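PDB 3DOH: esterase from Thermotoga maritima, which probably hydrolyses carboxylic esters, as a thermostable alpha/beta-hydrolase that also carries an immunoglobulin-like domain. Local coordinates for residues Lys60-Asn65 with Tyr80-Leu85; Thr10-Val15 with Ala24-Tyr29. One frame throughout, in Å; residues are numbered along the deposited sequence.

Interactions 1 and 2 both belong to the Ig-like N-terminal domain and to one sheet, where the strand carrying Y80-L85 lies beside the strand carrying A24-Y29. They are joined directly: backbone bonds link V81 with I27 and L83 with V25, and the V82 and V26 side chains touch. Interaction 2 is the more buried, a hairpin contact of aliphatic side chains whose polar chemistry is mostly backbone, with a water at the T10 end. Interaction 1 is longer and more mixed. It has an aliphatic face like that of interaction 2, but its other face carries two tyrosines among polar and aliphatic residues and ends at K60 and E84, near a second subunit.

Interaction 1: Lys60-Asn65 with Tyr80-Leu85; sequences KVYANN and YVVLEL
Two neighbouring antiparallel strands of the Ig-like N-terminal domain meet here, and on one face of their sheet Y62 lays its ring against V82. The CB of V82 stands over that ring, 3.8 Å from its centroid and 19° off the normal, a CH-pi contact. V82 CG1 continues outward to the phenol end, 3.4 Å from Y62 CZ. Y62 CG sits between its own backbone N and carbonyl carbon (chi1 60°), and from there the ring lies side by side with V82, pointing the same way. The hydroxyl is hydrogen-bonded to L69 O, and the ring also meets that of F71, both from the connection between the strands. An alanine in place of Y62 would probably leave V82 CB without its aromatic cover and L69 O without its hydroxyl partner.

Beneath this pair the backbones are joined both ways, V82 N to Y62 O at 2.8 Å and Y62 N to V82 O at 3.1 Å. Further along, the Y80 ring turns its edge to the backbone, with CE2 3.4 Å from N65 O. The opposite face is aliphatic: V61 CG2 lies alongside L83 CD2 at 3.7 Å, while V61 CG1 meets V81 CG1 at 3.8 Å. This regular antiparallel pairing, with V61 and L83 on the side that meets F43, is that of two adjacent strands in the sheet of an immunoglobulin-like domain.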
ATOM      1  N   LYS A  60       7.788  -4.811  22.502  1.00 39.11           N
ATOM      2  CA  LYS A  60       9.178  -4.971  22.981  1.00 40.79           C
ATOM      3  C   LYS A  60       9.203  -6.019  24.103  1.00 40.86           C
ATOM      4  O   LYS A  60       8.228  -6.126  24.835  1.00 41.37           O
ATOM      5  CB  LYS A  60       9.789  -3.650  23.516  1.00 41.64           C
ATOM      6  CG  LYS A  60       9.259  -2.290  22.949  1.00 43.89           C
ATOM      7  CD  LYS A  60       9.833  -1.866  21.559  1.00 46.25           C
ATOM      8  CE  LYS A  60      10.061  -0.333  21.460  1.00 47.53           C
ATOM      9  NZ  LYS A  60       9.106   0.528  22.302  1.00 52.04           N
ATOM     10  N   VAL A  61      10.286  -6.794  24.228  1.00 41.07           N
ATOM     11  CA  VAL A  61      10.556  -7.610  25.446  1.00 40.88           C
ATOM     12  C   VAL A  61      11.785  -7.106  26.211  1.00 40.31           C
ATOM     13  O   VAL A  61      12.777  -6.730  25.592  1.00 40.39           O
ATOM     14  CB  VAL A  61      10.802  -9.116  25.149  1.00 40.84           C
ATOM     15  CG1 VAL A  61      10.888  -9.895  26.460  1.00 42.28           C
ATOM     16  CG2 VAL A  61       9.713  -9.694  24.322  1.00 40.85           C
ATOM     17  N   TYR A  62      11.722  -7.121  27.542  1.00 39.96           N
ATOM     18  CA  TYR A  62      12.890  -6.796  28.395  1.00 40.10           C
ATOM     19  C   TYR A  62      12.825  -7.394  29.826  1.00 40.92           C
ATOM     20  O   TYR A  62      11.810  -7.957  30.243  1.00 40.92           O
ATOM     21  CB  TYR A  62      13.173  -5.272  28.423  1.00 39.02           C
ATOM     22  CG  TYR A  62      12.023  -4.417  28.953  1.00 37.26           C
ATOM     23  CD1 TYR A  62      11.056  -3.885  28.083  1.00 35.61           C
ATOM     24  CD2 TYR A  62      11.898  -4.163  30.308  1.00 34.36           C
ATOM     25  CE1 TYR A  62       9.995  -3.122  28.555  1.00 34.97           C
ATOM     26  CE2 TYR A  62      10.842  -3.403  30.796  1.00 35.83           C
ATOM     27  CZ  TYR A  62       9.895  -2.880  29.918  1.00 36.26           C
ATOM     28  OH  TYR A  62       8.847  -2.152  30.423  1.00 34.42           O
ATOM     29  N   ALA A  63      13.912  -7.272  30.576  1.00 42.52           N
ATOM     30  CA  ALA A  63      13.900  -7.787  31.933  1.00 44.06           C
ATOM     31  C   ALA A  63      14.279  -6.742  32.951  1.00 45.11           C
ATOM     32  O   ALA A  63      15.073  -5.864  32.659  1.00 46.64           O
ATOM     33  CB  ALA A  63      14.811  -8.964  32.036  1.00 44.18           C
ATOM     34  N   ASN A  64      13.694  -6.832  34.142  1.00 46.38           N
ATOM     35  CA  ASN A  64      14.115  -6.047  35.308  1.00 46.73           C
ATOM     36  C   ASN A  64      13.997  -6.909  36.579  1.00 47.29           C
ATOM     37  O   ASN A  64      13.650  -8.108  36.499  1.00 46.89           O
ATOM     38  CB  ASN A  64      13.301  -4.754  35.426  1.00 46.70           C
ATOM     39  CG  ASN A  64      11.807  -5.001  35.686  1.00 48.19           C
ATOM     40  OD1 ASN A  64      10.940  -4.329  35.114  1.00 49.99           O
ATOM     41  ND2 ASN A  64      11.503  -5.944  36.564  1.00 48.37           N
ATOM     42  N   ASN A  65      14.287  -6.307  37.735  1.00 47.89           N
ATOM     43  CA  ASN A  65      14.087  -6.970  39.018  1.00 48.56           C
ATOM     44  C   ASN A  65      13.033  -6.281  39.856  1.00 48.43           C
ATOM     45  O   ASN A  65      12.759  -6.677  40.982  1.00 48.56           O
ATOM     46  CB  ASN A  65      15.402  -7.106  39.786  1.00 48.93           C
ATOM     47  CG  ASN A  65      15.949  -8.550  39.774  1.00 52.14           C
ATOM     48  OD1 ASN A  65      15.198  -9.559  39.876  1.00 52.94           O
ATOM     49  ND2 ASN A  65      17.267  -8.653  39.650  1.00 54.26           N
ATOM     50  N   TYR A  80      12.093 -10.871  36.435  1.00 43.81           N
ATOM     51  CA  TYR A  80      10.884 -10.414  35.765  1.00 41.82           C
ATOM     52  C   TYR A  80      11.106 -10.193  34.281  1.00 41.08           C
ATOM     53  O   TYR A  80      12.051  -9.499  33.870  1.00 42.00           O
ATOM     54  CB  TYR A  80      10.356  -9.141  36.405  1.00 41.54           C
ATOM     55  CG  TYR A  80       9.957  -9.305  37.831  1.00 40.50           C
ATOM     56  CD1 TYR A  80       8.726  -9.849  38.152  1.00 39.34           C
ATOM     57  CD2 TYR A  80      10.810  -8.922  38.868  1.00 41.31           C
ATOM     58  CE1 TYR A  80       8.327 -10.006  39.465  1.00 41.20           C
ATOM     59  CE2 TYR A  80      10.423  -9.088  40.211  1.00 41.78           C
ATOM     60  CZ  TYR A  80       9.165  -9.629  40.489  1.00 41.22           C
ATOM     61  OH  TYR A  80       8.731  -9.823  41.769  1.00 40.92           O
ATOM     62  N   VAL A  81      10.236 -10.783  33.475  1.00 39.01           N
ATOM     63  CA  VAL A  81      10.240 -10.522  32.054  1.00 36.57           C
ATOM     64  C   VAL A  81       8.962  -9.758  31.685  1.00 35.62           C
ATOM     65  O   VAL A  81       7.825 -10.197  31.960  1.00 34.61           O
ATOM     66  CB  VAL A  81      10.439 -11.826  31.234  1.00 36.93           C
ATOM     67  CG1 VAL A  81      10.046 -11.639  29.758  1.00 35.51           C
ATOM     68  CG2 VAL A  81      11.882 -12.303  31.370  1.00 34.64           C
ATOM     69  N   VAL A  82       9.196  -8.593  31.084  1.00 33.92           N
ATOM     70  CA  VAL A  82       8.168  -7.705  30.630  1.00 32.44           C
ATOM     71  C   VAL A  82       7.928  -7.871  29.149  1.00 32.02           C
ATOM     72  O   VAL A  82       8.847  -7.798  28.337  1.00 31.25           O
ATOM     73  CB  VAL A  82       8.542  -6.233  30.887  1.00 32.56           C
ATOM     74  CG1 VAL A  82       7.516  -5.256  30.193  1.00 31.76           C
ATOM     75  CG2 VAL A  82       8.589  -5.960  32.371  1.00 32.45           C
ATOM     76  N   LEU A  83       6.665  -8.070  28.816  1.00 31.83           N
ATOM     77  CA  LEU A  83       6.220  -8.122  27.447  1.00 31.77           C
ATOM     78  C   LEU A  83       5.323  -6.925  27.287  1.00 31.90           C
ATOM     79  O   LEU A  83       4.242  -6.893  27.863  1.00 33.01           O
ATOM     80  CB  LEU A  83       5.364  -9.374  27.236  1.00 31.75           C
ATOM     81  CG  LEU A  83       5.963 -10.750  27.532  1.00 31.03           C
ATOM     82  CD1 LEU A  83       4.921 -11.772  27.243  1.00 28.70           C
ATOM     83  CD2 LEU A  83       7.219 -10.991  26.703  1.00 27.73           C
ATOM     84  N   GLU A  84       5.748  -5.929  26.532  1.00 31.34           N
ATOM     85  CA  GLU A  84       4.910  -4.772  26.330  1.00 30.75           C
ATOM     86  C   GLU A  84       3.940  -5.023  25.173  1.00 29.52           C
ATOM     87  O   GLU A  84       4.266  -5.697  24.206  1.00 29.81           O
ATOM     88  CB  GLU A  84       5.805  -3.541  26.170  1.00 31.50           C
ATOM     89  CG  GLU A  84       5.510  -2.671  24.968  1.00 36.46           C
ATOM     90  CD  GLU A  84       5.663  -1.190  25.264  1.00 44.10           C
ATOM     91  OE1 GLU A  84       6.499  -0.822  26.137  1.00 44.61           O
ATOM     92  OE2 GLU A  84       4.911  -0.403  24.633  1.00 47.64           O
ATOM     93  N   LEU A  85       2.732  -4.497  25.272  1.00 28.81           N
ATOM     94  CA  LEU A  85       1.688  -4.765  24.263  1.00 28.16           C
ATOM     95  C   LEU A  85       1.182  -3.512  23.524  1.00 28.28           C
ATOM     96  O   LEU A  85       1.048  -2.454  24.117  1.00 27.90           O
ATOM     97  CB  LEU A  85       0.517  -5.507  24.918  1.00 27.41           C
ATOM     98  CG  LEU A  85       0.923  -6.666  25.842  1.00 26.48           C
ATOM     99  CD1 LEU A  85      -0.315  -7.112  26.575  1.00 26.17           C
ATOM    100  CD2 LEU A  85       1.577  -7.847  25.086  1.00 21.69           C
TER

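Interaction 2: Thr10-Val15 with Ala24-Tyr29; sequences TLITKV and AVVIEY
I12, A24 and V26 form the apolar centre of this strand pair, all on one face of the sheet. I12 CB faces A24 CB at 3.8 Å, and I12 CG1 reaches diagonally to V26 CG2, also at 3.8 Å. The reach follows from the first torsion of I12 (chi1 -42°), which sets CG1 anti to the carbonyl carbon and beside the backbone N. V26 goes on to touch Y80 and V82 of the next strand, and A24 touches L69, so the cluster extends past the hairpin itself. On the reverse face L11 and V25 lie side by side and point the same way, with CD1 of L11 3.9 Å from CG2 of V25.

Outside these side chains runs the backbone pairing. T10 and V26 exchange two bonds, T10 N to V26 O and V26 N to T10 O, each 2.8 Å long; the second is the straighter, with 171° at its hydrogen. I12 and A24 form the second such pair, in which A24 N donates to I12 O at 3.1 Å.

At the polar edge a water bridges T10 OG1 and V26 O, lying 2.6 Å from V26 O, to which it donates. V26 O therefore accepts both this water and the amide of T10, while the water also ties the threonine hydroxyl to the opposite strand. On its other side the strand of T10-V15 pairs with strand 129-139 through L11 and T13. The whole is a beta hairpin of strands 8-16 and 19-29, built into the sheet of the Ig-like domain.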
ATOM      1  N   THR A  10       1.543 -11.684  35.332  1.00 32.23           N
ATOM      2  CA  THR A  10       0.803 -10.583  35.863  1.00 30.89           C
ATOM      3  C   THR A  10       0.446  -9.660  34.714  1.00 30.36           C
ATOM      4  O   THR A  10       1.300  -9.233  33.942  1.00 30.51           O
ATOM      5  CB  THR A  10       1.637  -9.824  36.874  1.00 31.17           C
ATOM      6  OG1 THR A  10       2.222 -10.735  37.811  1.00 30.04           O
ATOM      7  CG2 THR A  10       0.777  -8.830  37.606  1.00 31.69           C
ATOM      8  N   LEU A  11      -0.840  -9.401  34.595  1.00 29.59           N
ATOM      9  CA  LEU A  11      -1.389  -8.468  33.649  1.00 28.99           C
ATOM     10  C   LEU A  11      -1.175  -7.047  34.116  1.00 28.79           C
ATOM     11  O   LEU A  11      -1.637  -6.687  35.190  1.00 29.34           O
ATOM     12  CB  LEU A  11      -2.881  -8.742  33.563  1.00 28.84           C
ATOM     13  CG  LEU A  11      -3.333  -9.730  32.490  1.00 29.03           C
ATOM     14  CD1 LEU A  11      -2.256 -10.753  32.194  1.00 28.22           C
ATOM     15  CD2 LEU A  11      -4.693 -10.353  32.833  1.00 25.49           C
ATOM     16  N   ILE A  12      -0.465  -6.235  33.345  1.00 28.45           N
ATOM     17  CA  ILE A  12      -0.318  -4.834  33.710  1.00 28.89           C
ATOM     18  C   ILE A  12      -1.358  -4.000  32.940  1.00 29.68           C
ATOM     19  O   ILE A  12      -1.389  -4.028  31.679  1.00 30.39           O
ATOM     20  CB  ILE A  12       1.115  -4.292  33.439  1.00 28.85           C
ATOM     21  CG1 ILE A  12       2.191  -5.300  33.856  1.00 28.26           C
ATOM     22  CG2 ILE A  12       1.315  -2.922  34.114  1.00 27.88           C
ATOM     23  CD1 ILE A  12       2.257  -5.554  35.379  1.00 27.25           C
ATOM     24  N   THR A  13      -2.218  -3.297  33.689  1.00 29.26           N
ATOM     25  CA  THR A  13      -3.180  -2.355  33.125  1.00 29.38           C
ATOM     26  C   THR A  13      -2.779  -0.972  33.509  1.00 29.29           C
ATOM     27  O   THR A  13      -2.119  -0.759  34.541  1.00 29.54           O
ATOM     28  CB  THR A  13      -4.677  -2.553  33.591  1.00 30.22           C
ATOM     29  OG1 THR A  13      -4.821  -2.312  35.006  1.00 32.33           O
ATOM     30  CG2 THR A  13      -5.212  -3.950  33.241  1.00 30.82           C
ATOM     31  N   LYS A  14      -3.199  -0.014  32.687  1.00 28.68           N
ATOM     32  CA  LYS A  14      -2.853   1.362  32.891  1.00 28.13           C
ATOM     33  C   LYS A  14      -4.021   2.172  32.331  1.00 28.37           C
ATOM     34  O   LYS A  14      -4.668   1.745  31.342  1.00 29.04           O
ATOM     35  CB  LYS A  14      -1.578   1.618  32.113  1.00 28.15           C
ATOM     36  CG  LYS A  14      -0.977   2.980  32.282  1.00 30.24           C
ATOM     37  CD  LYS A  14      -0.238   3.333  31.024  1.00 33.14           C
ATOM     38  CE  LYS A  14       0.905   4.270  31.284  1.00 35.64           C
ATOM     39  NZ  LYS A  14       2.053   3.530  31.879  1.00 37.13           N
ATOM     40  N   VAL A  15      -4.317   3.327  32.914  1.00 27.54           N
ATOM     41  CA  VAL A  15      -5.458   4.077  32.394  1.00 27.71           C
ATOM     42  C   VAL A  15      -4.990   5.030  31.284  1.00 28.57           C
ATOM     43  O   VAL A  15      -4.217   5.991  31.545  1.00 28.74           O
ATOM     44  CB  VAL A  15      -6.273   4.824  33.505  1.00 27.87           C
ATOM     45  CG1 VAL A  15      -7.504   5.514  32.921  1.00 25.54           C
ATOM     46  CG2 VAL A  15      -6.681   3.866  34.635  1.00 27.11           C
ATOM     47  N   ALA A  24       0.830  -4.353  29.521  1.00 30.59           N
ATOM     48  CA  ALA A  24       1.955  -5.268  29.589  1.00 31.66           C
ATOM     49  C   ALA A  24       1.611  -6.560  30.307  1.00 32.36           C
ATOM     50  O   ALA A  24       0.606  -6.648  31.001  1.00 33.52           O
ATOM     51  CB  ALA A  24       3.152  -4.594  30.200  1.00 31.01           C
ATOM     52  N   VAL A  25       2.424  -7.572  30.077  1.00 32.32           N
ATOM     53  CA  VAL A  25       2.332  -8.810  30.789  1.00 32.32           C
ATOM     54  C   VAL A  25       3.725  -9.022  31.359  1.00 32.34           C
ATOM     55  O   VAL A  25       4.722  -8.958  30.626  1.00 31.58           O
ATOM     56  CB  VAL A  25       1.925  -9.953  29.833  1.00 32.36           C
ATOM     57  CG1 VAL A  25       2.312 -11.278  30.401  1.00 31.63           C
ATOM     58  CG2 VAL A  25       0.438  -9.908  29.543  1.00 32.67           C
ATOM     59  N   VAL A  26       3.785  -9.228  32.668  1.00 33.06           N
ATOM     60  CA  VAL A  26       5.048  -9.507  33.363  1.00 34.41           C
ATOM     61  C   VAL A  26       5.102 -10.942  33.903  1.00 35.47           C
ATOM     62  O   VAL A  26       4.229 -11.375  34.669  1.00 35.67           O
ATOM     63  CB  VAL A  26       5.278  -8.523  34.536  1.00 34.54           C
ATOM     64  CG1 VAL A  26       6.438  -8.955  35.383  1.00 33.04           C
ATOM     65  CG2 VAL A  26       5.524  -7.106  34.019  1.00 35.07           C
ATOM     66  N   ILE A  27       6.142 -11.670  33.521  1.00 36.34           N
ATOM     67  CA  ILE A  27       6.309 -13.052  33.964  1.00 36.47           C
ATOM     68  C   ILE A  27       7.427 -13.100  34.992  1.00 37.93           C
ATOM     69  O   ILE A  27       8.505 -12.597  34.730  1.00 37.23           O
ATOM     70  CB  ILE A  27       6.664 -13.999  32.784  1.00 36.57           C
ATOM     71  CG1 ILE A  27       5.692 -13.781  31.591  1.00 35.42           C
ATOM     72  CG2 ILE A  27       6.768 -15.455  33.301  1.00 36.62           C
ATOM     73  CD1 ILE A  27       6.187 -14.203  30.232  1.00 33.73           C
ATOM     74  N   GLU A  28       7.157 -13.671  36.166  1.00 40.63           N
ATOM     75  CA  GLU A  28       8.208 -13.875  37.177  1.00 43.24           C
ATOM     76  C   GLU A  28       8.747 -15.283  37.029  1.00 44.85           C
ATOM     77  O   GLU A  28       8.057 -16.264  37.353  1.00 45.97           O
ATOM     78  CB  GLU A  28       7.723 -13.637  38.621  1.00 42.96           C
ATOM     79  CG  GLU A  28       8.835 -13.882  39.666  1.00 43.00           C
ATOM     80  CD  GLU A  28       8.517 -13.376  41.091  1.00 43.41           C
ATOM     81  OE1 GLU A  28       7.397 -13.561  41.619  1.00 39.82           O
ATOM     82  OE2 GLU A  28       9.430 -12.787  41.699  1.00 46.22           O
ATOM     83  N   TYR A  29       9.972 -15.365  36.527  1.00 45.95           N
ATOM     84  CA  TYR A  29      10.670 -16.621  36.352  1.00 47.32           C
ATOM     85  C   TYR A  29      11.346 -17.115  37.641  1.00 48.77           C
ATOM     86  O   TYR A  29      11.667 -16.303  38.513  1.00 48.38           O
ATOM     87  CB  TYR A  29      11.685 -16.451  35.227  1.00 47.00           C
ATOM     88  CG  TYR A  29      11.041 -16.600  33.859  1.00 46.97           C
ATOM     89  CD1 TYR A  29      10.790 -17.868  33.321  1.00 46.58           C
ATOM     90  CD2 TYR A  29      10.665 -15.480  33.109  1.00 45.34           C
ATOM     91  CE1 TYR A  29      10.202 -18.016  32.067  1.00 47.06           C
ATOM     92  CE2 TYR A  29      10.084 -15.612  31.851  1.00 44.98           C
ATOM     93  CZ  TYR A  29       9.848 -16.881  31.333  1.00 46.70           C
ATOM     94  OH  TYR A  29       9.255 -17.035  30.089  1.00 46.91           O
TER
HETATM   95  O   HOH W   1       4.574 -11.588  37.230  1.00 33.27           O